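Inactivation-no-after-potential D protein (Drosophila melanogaster, PDB 2QKV) is a scaffolding protein of visual signalling whose fifth PDZ domain probably binds peptide segments of partner proteins. Local coordinates at residues Val12-Lys17 against Gly81-Glu86; Cys33-Leu38 against Asp54-Phe59. The protein carries 1 engineered substitution. One frame throughout, in Å; residues are numbered along the deposited sequence.

Interaction 1 of 2, residues Val12-Lys17 against Gly81-Glu86; sequences VDLMKK and GKVSME
Val12 and Met85 exchange two backbone hydrogen bonds, and Leu14 and Val83 exchange two more. Met85 N to Val12 O is 2.8 Å. A fifth bond runs from Lys16 N to Gly81 O, just past the end of strand 12-15; its donor stands above the carbonyl plane. The strands run antiparallel at 172°. This pairing joins strand 10-15 to the last strand of the chain, 82-88, at one side of the antiparallel sheet of the PDZ fold.

The polar contact is on the face that carries Asp13 and Ser84. Ser84 OG is anti to its backbone N (chi1 179°) and donates to Asp13 OD2 at 3.0 Å. It meets the syn side of this oxygen, 33° out of the carboxylate plane. A water also donates to Asp13 OD2, at 2.8 Å, and weakly to Val83 O. An alanine at Ser84 would probably leave Asp13 OD2 without its hydroxyl partner and its carboxylate freer to turn.

Apolar contacts lie on the other face. Leu14 and Val83 point the same way, with Leu14 CD1 3.8 Å from Val83 CB. Val12 CG1 meets the Met85 methyl, CE, at 3.8 Å. Helix 44-49 packs on Leu14 through Glu45 and Ile46.

Interaction 2 of 2, residues Cys33-Leu38 against Asp54-Phe59; sequences CTIADL and DIITKF
Cys33 and Ile56 form an antiparallel hydrogen-bonded pair. Cys33 N to Ile56 O and Ile56 N to Cys33 O are both 2.9 Å. The second donor stands well above the carbonyl plane. Ile35 N reaches Asp54 O at 2.9 Å and lies nearly in line with its C=O bond. Thr34 and Ile55 are the non-hydrogen-bonded pair between these bonds. The strand axes run at 151°. Contact stops after Ile35, where Ala36 and Asp37 form a classic beta bulge facing Ser25.

Ile35 CG1 is anti to its carbonyl carbon (chi1 -63°), which puts the CG1-CD1 arm beside the backbone N, near Asp54 and Ile56. The tip of Ile56, CD1, crosses this arm, 4.0 Å from both Ile35 CG1 and Ile35 CD1. Ile35 CD1 also lies 4.1 Å from Asp54 CB, the two side chains running side by side. The Asp54 carboxylate makes a salt bridge with Arg89 and accepts a hydrogen bond from Gln51 N. Across the Thr34-Ile55 pair, Ile55 CG1 lies 3.6 Å from Thr34 OG1. That hydroxyl oxygen is hydrogen-bonded to Asn29 OD1.

Cys33 turns to the face of helix 69-77, where it touches Phe69 and Ser72, the latter probably the engineered serine. Ile56 packs on Phe76 of the same helix and on Leu24. Strand 33-38 also pairs with strand 24-28. As in other PDZ domains, strand 24-28 and helix 69-77 probably flank the peptide groove, with Cys33 and Ile56 beneath it.

In the fold
Interaction 2 is a buried contact near the centre of the chain. Interaction 1 is only partly buried, and its centre lies about 10 Å from the centre of the chain. The centres of the two contacts are about 13 Å apart. They hold neighbouring parts of one sheet, because strand 82-88 also pairs with strand 55-59. Glu86 probably hydrogen-bonds to Thr57 and Lys58 there, and Val83 packs on Phe59. Along the chain, 33-38 and 54-59 fall inside the loop closed by 12-17 and 81-86. Chemistry follows place. Interaction 1 has an apolar face and a wet polar face. In interaction 2 all touching residues are buried in the assembly, where Pro28 of a second subunit packs against Ile55.

Interaction 1 of 2, residues Val12-Lys17 against Gly81-Glu86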
ATOM      1  N   VAL A  12      22.981  11.996   6.996  1.00  9.28           N
ATOM      2  CA  VAL A  12      23.835  12.313   5.860  1.00 10.70           C
ATOM      3  C   VAL A  12      23.527  13.771   5.540  1.00 13.51           C
ATOM      4  O   VAL A  12      22.374  14.133   5.293  1.00 14.18           O
ATOM      5  CB  VAL A  12      23.535  11.429   4.635  1.00 10.53           C
ATOM      6  CG1 VAL A  12      24.416  11.868   3.451  1.00 14.48           C
ATOM      7  CG2 VAL A  12      23.807   9.972   4.963  1.00 11.80           C
ATOM      8  N   ASP A  13      24.563  14.605   5.577  1.00 13.13           N
ATOM      9  CA  ASP A  13      24.418  16.027   5.309  1.00 15.89           C
ATOM     10  C   ASP A  13      25.407  16.493   4.260  1.00 16.78           C
ATOM     11  O   ASP A  13      26.606  16.182   4.331  1.00 18.11           O
ATOM     12  CB  ASP A  13      24.633  16.848   6.583  1.00 16.58           C
ATOM     13  CG  ASP A  13      23.569  16.602   7.622  1.00 17.16           C
ATOM     14  OD1 ASP A  13      23.714  15.650   8.424  1.00 21.40           O
ATOM     15  OD2 ASP A  13      22.575  17.356   7.633  1.00 20.14           O
ATOM     16  N   LEU A  14      24.902  17.239   3.283  1.00 16.66           N
ATOM     17  CA  LEU A  14      25.754  17.764   2.228  1.00 15.78           C
ATOM     18  C   LEU A  14      25.177  19.038   1.630  1.00 15.51           C
ATOM     19  O   LEU A  14      24.038  19.419   1.906  1.00 14.70           O
ATOM     20  CB  LEU A  14      25.945  16.721   1.131  1.00 16.39           C
ATOM     21  CG  LEU A  14      24.711  16.211   0.389  1.00 16.27           C
ATOM     22  CD1 LEU A  14      24.344  17.189  -0.743  1.00 17.78           C
ATOM     23  CD2 LEU A  14      25.001  14.818  -0.176  1.00 20.15           C
ATOM     24  N   MET A  15      25.996  19.702   0.827  1.00 17.49           N
ATOM     25  CA  MET A  15      25.599  20.931   0.158  1.00 19.57           C
ATOM     26  C   MET A  15      25.594  20.626  -1.328  1.00 19.99           C
ATOM     27  O   MET A  15      26.639  20.340  -1.909  1.00 20.48           O
ATOM     28  CB  MET A  15      26.603  22.050   0.453  1.00 21.01           C
ATOM     29  CG  MET A  15      26.340  23.330  -0.325  1.00 23.76           C
ATOM     30  SD  MET A  15      24.734  24.066   0.036  1.00 27.09           S
ATOM     31  CE  MET A  15      25.088  24.846   1.555  1.00 28.86           C
ATOM     32  N   LYS A  16      24.418  20.663  -1.942  1.00 21.88           N
ATOM     33  CA  LYS A  16      24.317  20.375  -3.363  1.00 25.60           C
ATOM     34  C   LYS A  16      24.979  21.487  -4.169  1.00 26.43           C
ATOM     35  O   LYS A  16      24.921  22.654  -3.789  1.00 26.28           O
ATOM     36  CB  LYS A  16      22.849  20.232  -3.772  1.00 27.79           C
ATOM     37  CG  LYS A  16      22.662  19.639  -5.156  1.00 32.16           C
ATOM     38  CD  LYS A  16      21.216  19.274  -5.422  1.00 33.98           C
ATOM     39  CE  LYS A  16      21.076  18.620  -6.784  1.00 35.56           C
ATOM     40  NZ  LYS A  16      22.004  17.464  -6.928  1.00 36.59           N
ATOM     41  N   LYS A  17      25.619  21.112  -5.271  1.00 27.21           N
ATOM     42  CA  LYS A  17      26.279  22.083  -6.137  1.00 28.44           C
ATOM     43  C   LYS A  17      25.738  21.951  -7.556  1.00 28.11           C
ATOM     44  O   LYS A  17      25.495  20.845  -8.040  1.00 27.53           O
ATOM     45  CB  LYS A  17      27.793  21.857  -6.138  1.00 30.09           C
ATOM     46  CG  LYS A  17      28.458  22.042  -4.779  1.00 33.58           C
ATOM     47  CD  LYS A  17      28.308  23.469  -4.258  1.00 35.04           C
ATOM     48  CE  LYS A  17      28.975  23.629  -2.896  1.00 37.45           C
ATOM     49  NZ  LYS A  17      28.941  25.039  -2.409  1.00 38.90           N
ATOM     50  N   GLY A  81      20.258  23.418  -2.457  1.00 20.55           N
ATOM     51  CA  GLY A  81      21.396  23.660  -1.588  1.00 19.96           C
ATOM     52  C   GLY A  81      21.582  22.625  -0.494  1.00 17.96           C
ATOM     53  O   GLY A  81      21.992  21.498  -0.758  1.00 19.09           O
ATOM     54  N   LYS A  82      21.287  23.015   0.739  1.00 18.40           N
ATOM     55  CA  LYS A  82      21.441  22.111   1.871  1.00 19.81           C
ATOM     56  C   LYS A  82      20.558  20.874   1.767  1.00 18.54           C
ATOM     57  O   LYS A  82      19.376  20.960   1.438  1.00 17.42           O
ATOM     58  CB  LYS A  82      21.144  22.844   3.185  1.00 22.65           C
ATOM     59  CG  LYS A  82      22.229  23.821   3.628  1.00 27.99           C
ATOM     60  CD  LYS A  82      23.549  23.106   3.909  1.00 32.22           C
ATOM     61  CE  LYS A  82      24.579  24.049   4.524  1.00 34.44           C
ATOM     62  NZ  LYS A  82      25.930  23.416   4.600  1.00 37.07           N
ATOM     63  N   VAL A  83      21.157  19.723   2.050  1.00 16.31           N
ATOM     64  CA  VAL A  83      20.454  18.451   2.015  1.00 14.77           C
ATOM     65  C   VAL A  83      20.776  17.720   3.317  1.00 14.35           C
ATOM     66  O   VAL A  83      21.943  17.494   3.637  1.00 15.18           O
ATOM     67  CB  VAL A  83      20.910  17.590   0.824  1.00 14.68           C
ATOM     68  CG1 VAL A  83      20.420  16.150   0.992  1.00 16.53           C
ATOM     69  CG2 VAL A  83      20.355  18.169  -0.467  1.00 15.06           C
ATOM     70  N   SER A  84      19.734  17.381   4.068  1.00 12.49           N
ATOM     71  CA  SER A  84      19.883  16.673   5.333  1.00 12.55           C
ATOM     72  C   SER A  84      18.966  15.463   5.291  1.00 10.86           C
ATOM     73  O   SER A  84      17.749  15.606   5.206  1.00 12.18           O
ATOM     74  CB  SER A  84      19.478  17.572   6.497  1.00 15.31           C
ATOM     75  OG  SER A  84      19.592  16.874   7.727  1.00 19.87           O
ATOM     76  N   MET A  85      19.550  14.274   5.359  1.00  9.32           N
ATOM     77  CA  MET A  85      18.753  13.059   5.293  1.00  9.58           C
ATOM     78  C   MET A  85      18.949  12.142   6.488  1.00  8.53           C
ATOM     79  O   MET A  85      20.014  12.148   7.116  1.00 10.94           O
ATOM     80  CB  MET A  85      19.135  12.267   4.046  1.00 11.86           C
ATOM     81  CG  MET A  85      19.117  13.083   2.756  1.00 12.69           C
ATOM     82  SD  MET A  85      19.524  12.129   1.296  1.00 16.04           S
ATOM     83  CE  MET A  85      21.302  12.302   1.258  1.00 17.51           C
ATOM     84  N   GLU A  86      17.903  11.381   6.803  1.00  8.44           N
ATOM     85  CA  GLU A  86      17.975  10.345   7.831  1.00  8.06           C
ATOM     86  C   GLU A  86      17.898   9.090   6.974  1.00  7.21           C
ATOM     87  O   GLU A  86      17.108   9.023   6.012  1.00  7.44           O
ATOM     88  CB  GLU A  86      16.812  10.398   8.820  1.00  9.16           C
ATOM     89  CG  GLU A  86      16.894  11.623   9.718  1.00 12.97           C
ATOM     90  CD  GLU A  86      15.967  11.564  10.910  1.00 17.18           C
ATOM     91  OE1 GLU A  86      15.148  10.627  11.001  1.00 14.52           O
ATOM     92  OE2 GLU A  86      16.065  12.473  11.763  1.00 20.30           O
TER
HETATM   93  O   HOH W   1      22.580  19.614   6.054  1.00 34.08           O

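Interaction 2 of 2, residues Cys33-Leu38 against Asp54-Phe59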
ATOM      1  N   CYS A  33      12.817   5.773   0.554  1.00  7.38           N
ATOM      2  CA  CYS A  33      13.337   5.518  -0.780  1.00  8.38           C
ATOM      3  C   CYS A  33      14.636   4.740  -0.758  1.00  7.13           C
ATOM      4  O   CYS A  33      15.637   5.197  -0.201  1.00  7.58           O
ATOM      5  CB  CYS A  33      13.555   6.829  -1.527  1.00  7.63           C
ATOM      6  SG  CYS A  33      12.036   7.658  -2.022  1.00 11.23           S
ATOM      7  N   THR A  34      14.624   3.555  -1.354  1.00  8.44           N
ATOM      8  CA  THR A  34      15.820   2.730  -1.409  1.00  9.00           C
ATOM      9  C   THR A  34      16.764   3.261  -2.470  1.00  8.08           C
ATOM     10  O   THR A  34      16.344   3.685  -3.549  1.00 10.25           O
ATOM     11  CB  THR A  34      15.490   1.257  -1.752  1.00 10.88           C
ATOM     12  OG1 THR A  34      14.746   0.679  -0.677  1.00 11.69           O
ATOM     13  CG2 THR A  34      16.771   0.439  -1.969  1.00 13.25           C
ATOM     14  N   ILE A  35      18.047   3.253  -2.147  1.00  8.40           N
ATOM     15  CA  ILE A  35      19.044   3.670  -3.108  1.00  9.09           C
ATOM     16  C   ILE A  35      19.275   2.420  -3.962  1.00 11.68           C
ATOM     17  O   ILE A  35      19.997   1.511  -3.569  1.00 11.56           O
ATOM     18  CB  ILE A  35      20.340   4.119  -2.400  1.00  8.89           C
ATOM     19  CG1 ILE A  35      20.035   5.349  -1.541  1.00  9.67           C
ATOM     20  CG2 ILE A  35      21.431   4.425  -3.435  1.00 11.61           C
ATOM     21  CD1 ILE A  35      21.184   5.819  -0.658  1.00 10.01           C
ATOM     22  N   ALA A  36      18.610   2.376  -5.118  1.00 12.55           N
ATOM     23  CA  ALA A  36      18.715   1.242  -6.039  1.00 15.88           C
ATOM     24  C   ALA A  36      20.089   1.200  -6.697  1.00 17.90           C
ATOM     25  O   ALA A  36      20.566   0.131  -7.093  1.00 21.25           O
ATOM     26  CB  ALA A  36      17.625   1.335  -7.107  1.00 15.81           C
ATOM     27  N   ASP A  37      20.713   2.366  -6.818  1.00 16.38           N
ATOM     28  CA  ASP A  37      22.045   2.475  -7.398  1.00 18.60           C
ATOM     29  C   ASP A  37      22.615   3.850  -7.073  1.00 16.61           C
ATOM     30  O   ASP A  37      21.874   4.788  -6.794  1.00 17.24           O
ATOM     31  CB  ASP A  37      21.983   2.295  -8.915  1.00 20.59           C
ATOM     32  CG  ASP A  37      23.293   1.798  -9.491  1.00 23.18           C
ATOM     33  OD1 ASP A  37      24.317   1.811  -8.765  1.00 27.91           O
ATOM     34  OD2 ASP A  37      23.303   1.398 -10.670  1.00 25.64           O
ATOM     35  N   LEU A  38      23.937   3.969  -7.080  1.00 18.55           N
ATOM     36  CA  LEU A  38      24.551   5.256  -6.809  1.00 20.20           C
ATOM     37  C   LEU A  38      25.902   5.338  -7.483  1.00 21.86           C
ATOM     38  O   LEU A  38      26.616   4.346  -7.591  1.00 22.69           O
ATOM     39  CB  LEU A  38      24.677   5.510  -5.300  1.00 22.44           C
ATOM     40  CG  LEU A  38      25.685   4.777  -4.415  1.00 21.86           C
ATOM     41  CD1 LEU A  38      25.538   5.286  -2.972  1.00 20.26           C
ATOM     42  CD2 LEU A  38      25.447   3.276  -4.475  1.00 22.52           C
ATOM     43  N   ASP A  54      20.694   1.144   0.955  1.00  9.34           N
ATOM     44  CA  ASP A  54      20.308   1.967   2.099  1.00  8.57           C
ATOM     45  C   ASP A  54      18.957   2.602   1.780  1.00  8.04           C
ATOM     46  O   ASP A  54      18.635   2.842   0.612  1.00  8.94           O
ATOM     47  CB  ASP A  54      21.325   3.077   2.364  1.00  8.06           C
ATOM     48  CG  ASP A  54      22.616   2.565   2.985  1.00  7.54           C
ATOM     49  OD1 ASP A  54      22.657   1.393   3.418  1.00  9.77           O
ATOM     50  OD2 ASP A  54      23.578   3.370   3.045  1.00  9.80           O
ATOM     51  N   ILE A  55      18.166   2.880   2.815  1.00  6.90           N
ATOM     52  CA  ILE A  55      16.851   3.468   2.628  1.00  6.32           C
ATOM     53  C   ILE A  55      16.786   4.840   3.280  1.00  6.45           C
ATOM     54  O   ILE A  55      16.961   4.961   4.501  1.00  6.90           O
ATOM     55  CB  ILE A  55      15.734   2.588   3.247  1.00  6.46           C
ATOM     56  CG1 ILE A  55      15.814   1.173   2.674  1.00  7.18           C
ATOM     57  CG2 ILE A  55      14.369   3.211   2.955  1.00  7.52           C
ATOM     58  CD1 ILE A  55      14.782   0.226   3.247  1.00  9.72           C
ATOM     59  N   ILE A  56      16.555   5.863   2.458  1.00  6.39           N
ATOM     60  CA  ILE A  56      16.442   7.230   2.955  1.00  5.78           C
ATOM     61  C   ILE A  56      15.013   7.361   3.483  1.00  5.72           C
ATOM     62  O   ILE A  56      14.046   7.175   2.734  1.00  5.91           O
ATOM     63  CB  ILE A  56      16.701   8.236   1.812  1.00  6.19           C
ATOM     64  CG1 ILE A  56      18.110   8.002   1.245  1.00  8.11           C
ATOM     65  CG2 ILE A  56      16.549   9.668   2.329  1.00  7.27           C
ATOM     66  CD1 ILE A  56      18.409   8.712  -0.087  1.00  8.25           C
ATOM     67  N   THR A  57      14.891   7.706   4.767  1.00  6.17           N
ATOM     68  CA  THR A  57      13.591   7.800   5.432  1.00  6.04           C
ATOM     69  C   THR A  57      13.082   9.202   5.774  1.00  7.38           C
ATOM     70  O   THR A  57      11.911   9.370   6.129  1.00  8.79           O
ATOM     71  CB  THR A  57      13.597   6.947   6.717  1.00  7.93           C
ATOM     72  OG1 THR A  57      14.668   7.392   7.562  1.00  9.15           O
ATOM     73  CG2 THR A  57      13.830   5.487   6.372  1.00  9.53           C
ATOM     74  N   LYS A  58      13.966  10.194   5.712  1.00  8.21           N
ATOM     75  CA  LYS A  58      13.572  11.577   5.970  1.00  8.47           C
ATOM     76  C   LYS A  58      14.438  12.464   5.081  1.00  8.74           C
ATOM     77  O   LYS A  58      15.627  12.228   4.937  1.00  8.39           O
ATOM     78  CB  LYS A  58      13.750  11.955   7.448  1.00  8.76           C
ATOM     79  CG  LYS A  58      13.150  13.326   7.784  1.00 10.21           C
ATOM     80  CD  LYS A  58      13.066  13.599   9.277  1.00 16.07           C
ATOM     81  CE  LYS A  58      11.989  12.745   9.924  1.00 19.51           C
ATOM     82  NZ  LYS A  58      11.673  13.170  11.324  1.00 22.84           N
ATOM     83  N   PHE A  59      13.830  13.466   4.462  1.00  9.25           N
ATOM     84  CA  PHE A  59      14.576  14.345   3.568  1.00  9.09           C
ATOM     85  C   PHE A  59      14.248  15.781   3.929  1.00  9.89           C
ATOM     86  O   PHE A  59      13.092  16.183   3.878  1.00 11.46           O
ATOM     87  CB  PHE A  59      14.192  14.082   2.103  1.00  9.18           C
ATOM     88  CG  PHE A  59      15.035  14.845   1.119  1.00  8.53           C
ATOM     89  CD1 PHE A  59      16.251  14.324   0.685  1.00  8.34           C
ATOM     90  CD2 PHE A  59      14.654  16.114   0.686  1.00 10.57           C
ATOM     91  CE1 PHE A  59      17.091  15.051  -0.166  1.00 12.21           C
ATOM     92  CE2 PHE A  59      15.492  16.854  -0.170  1.00  9.56           C
ATOM     93  CZ  PHE A  59      16.711  16.316  -0.593  1.00 10.87           C
TER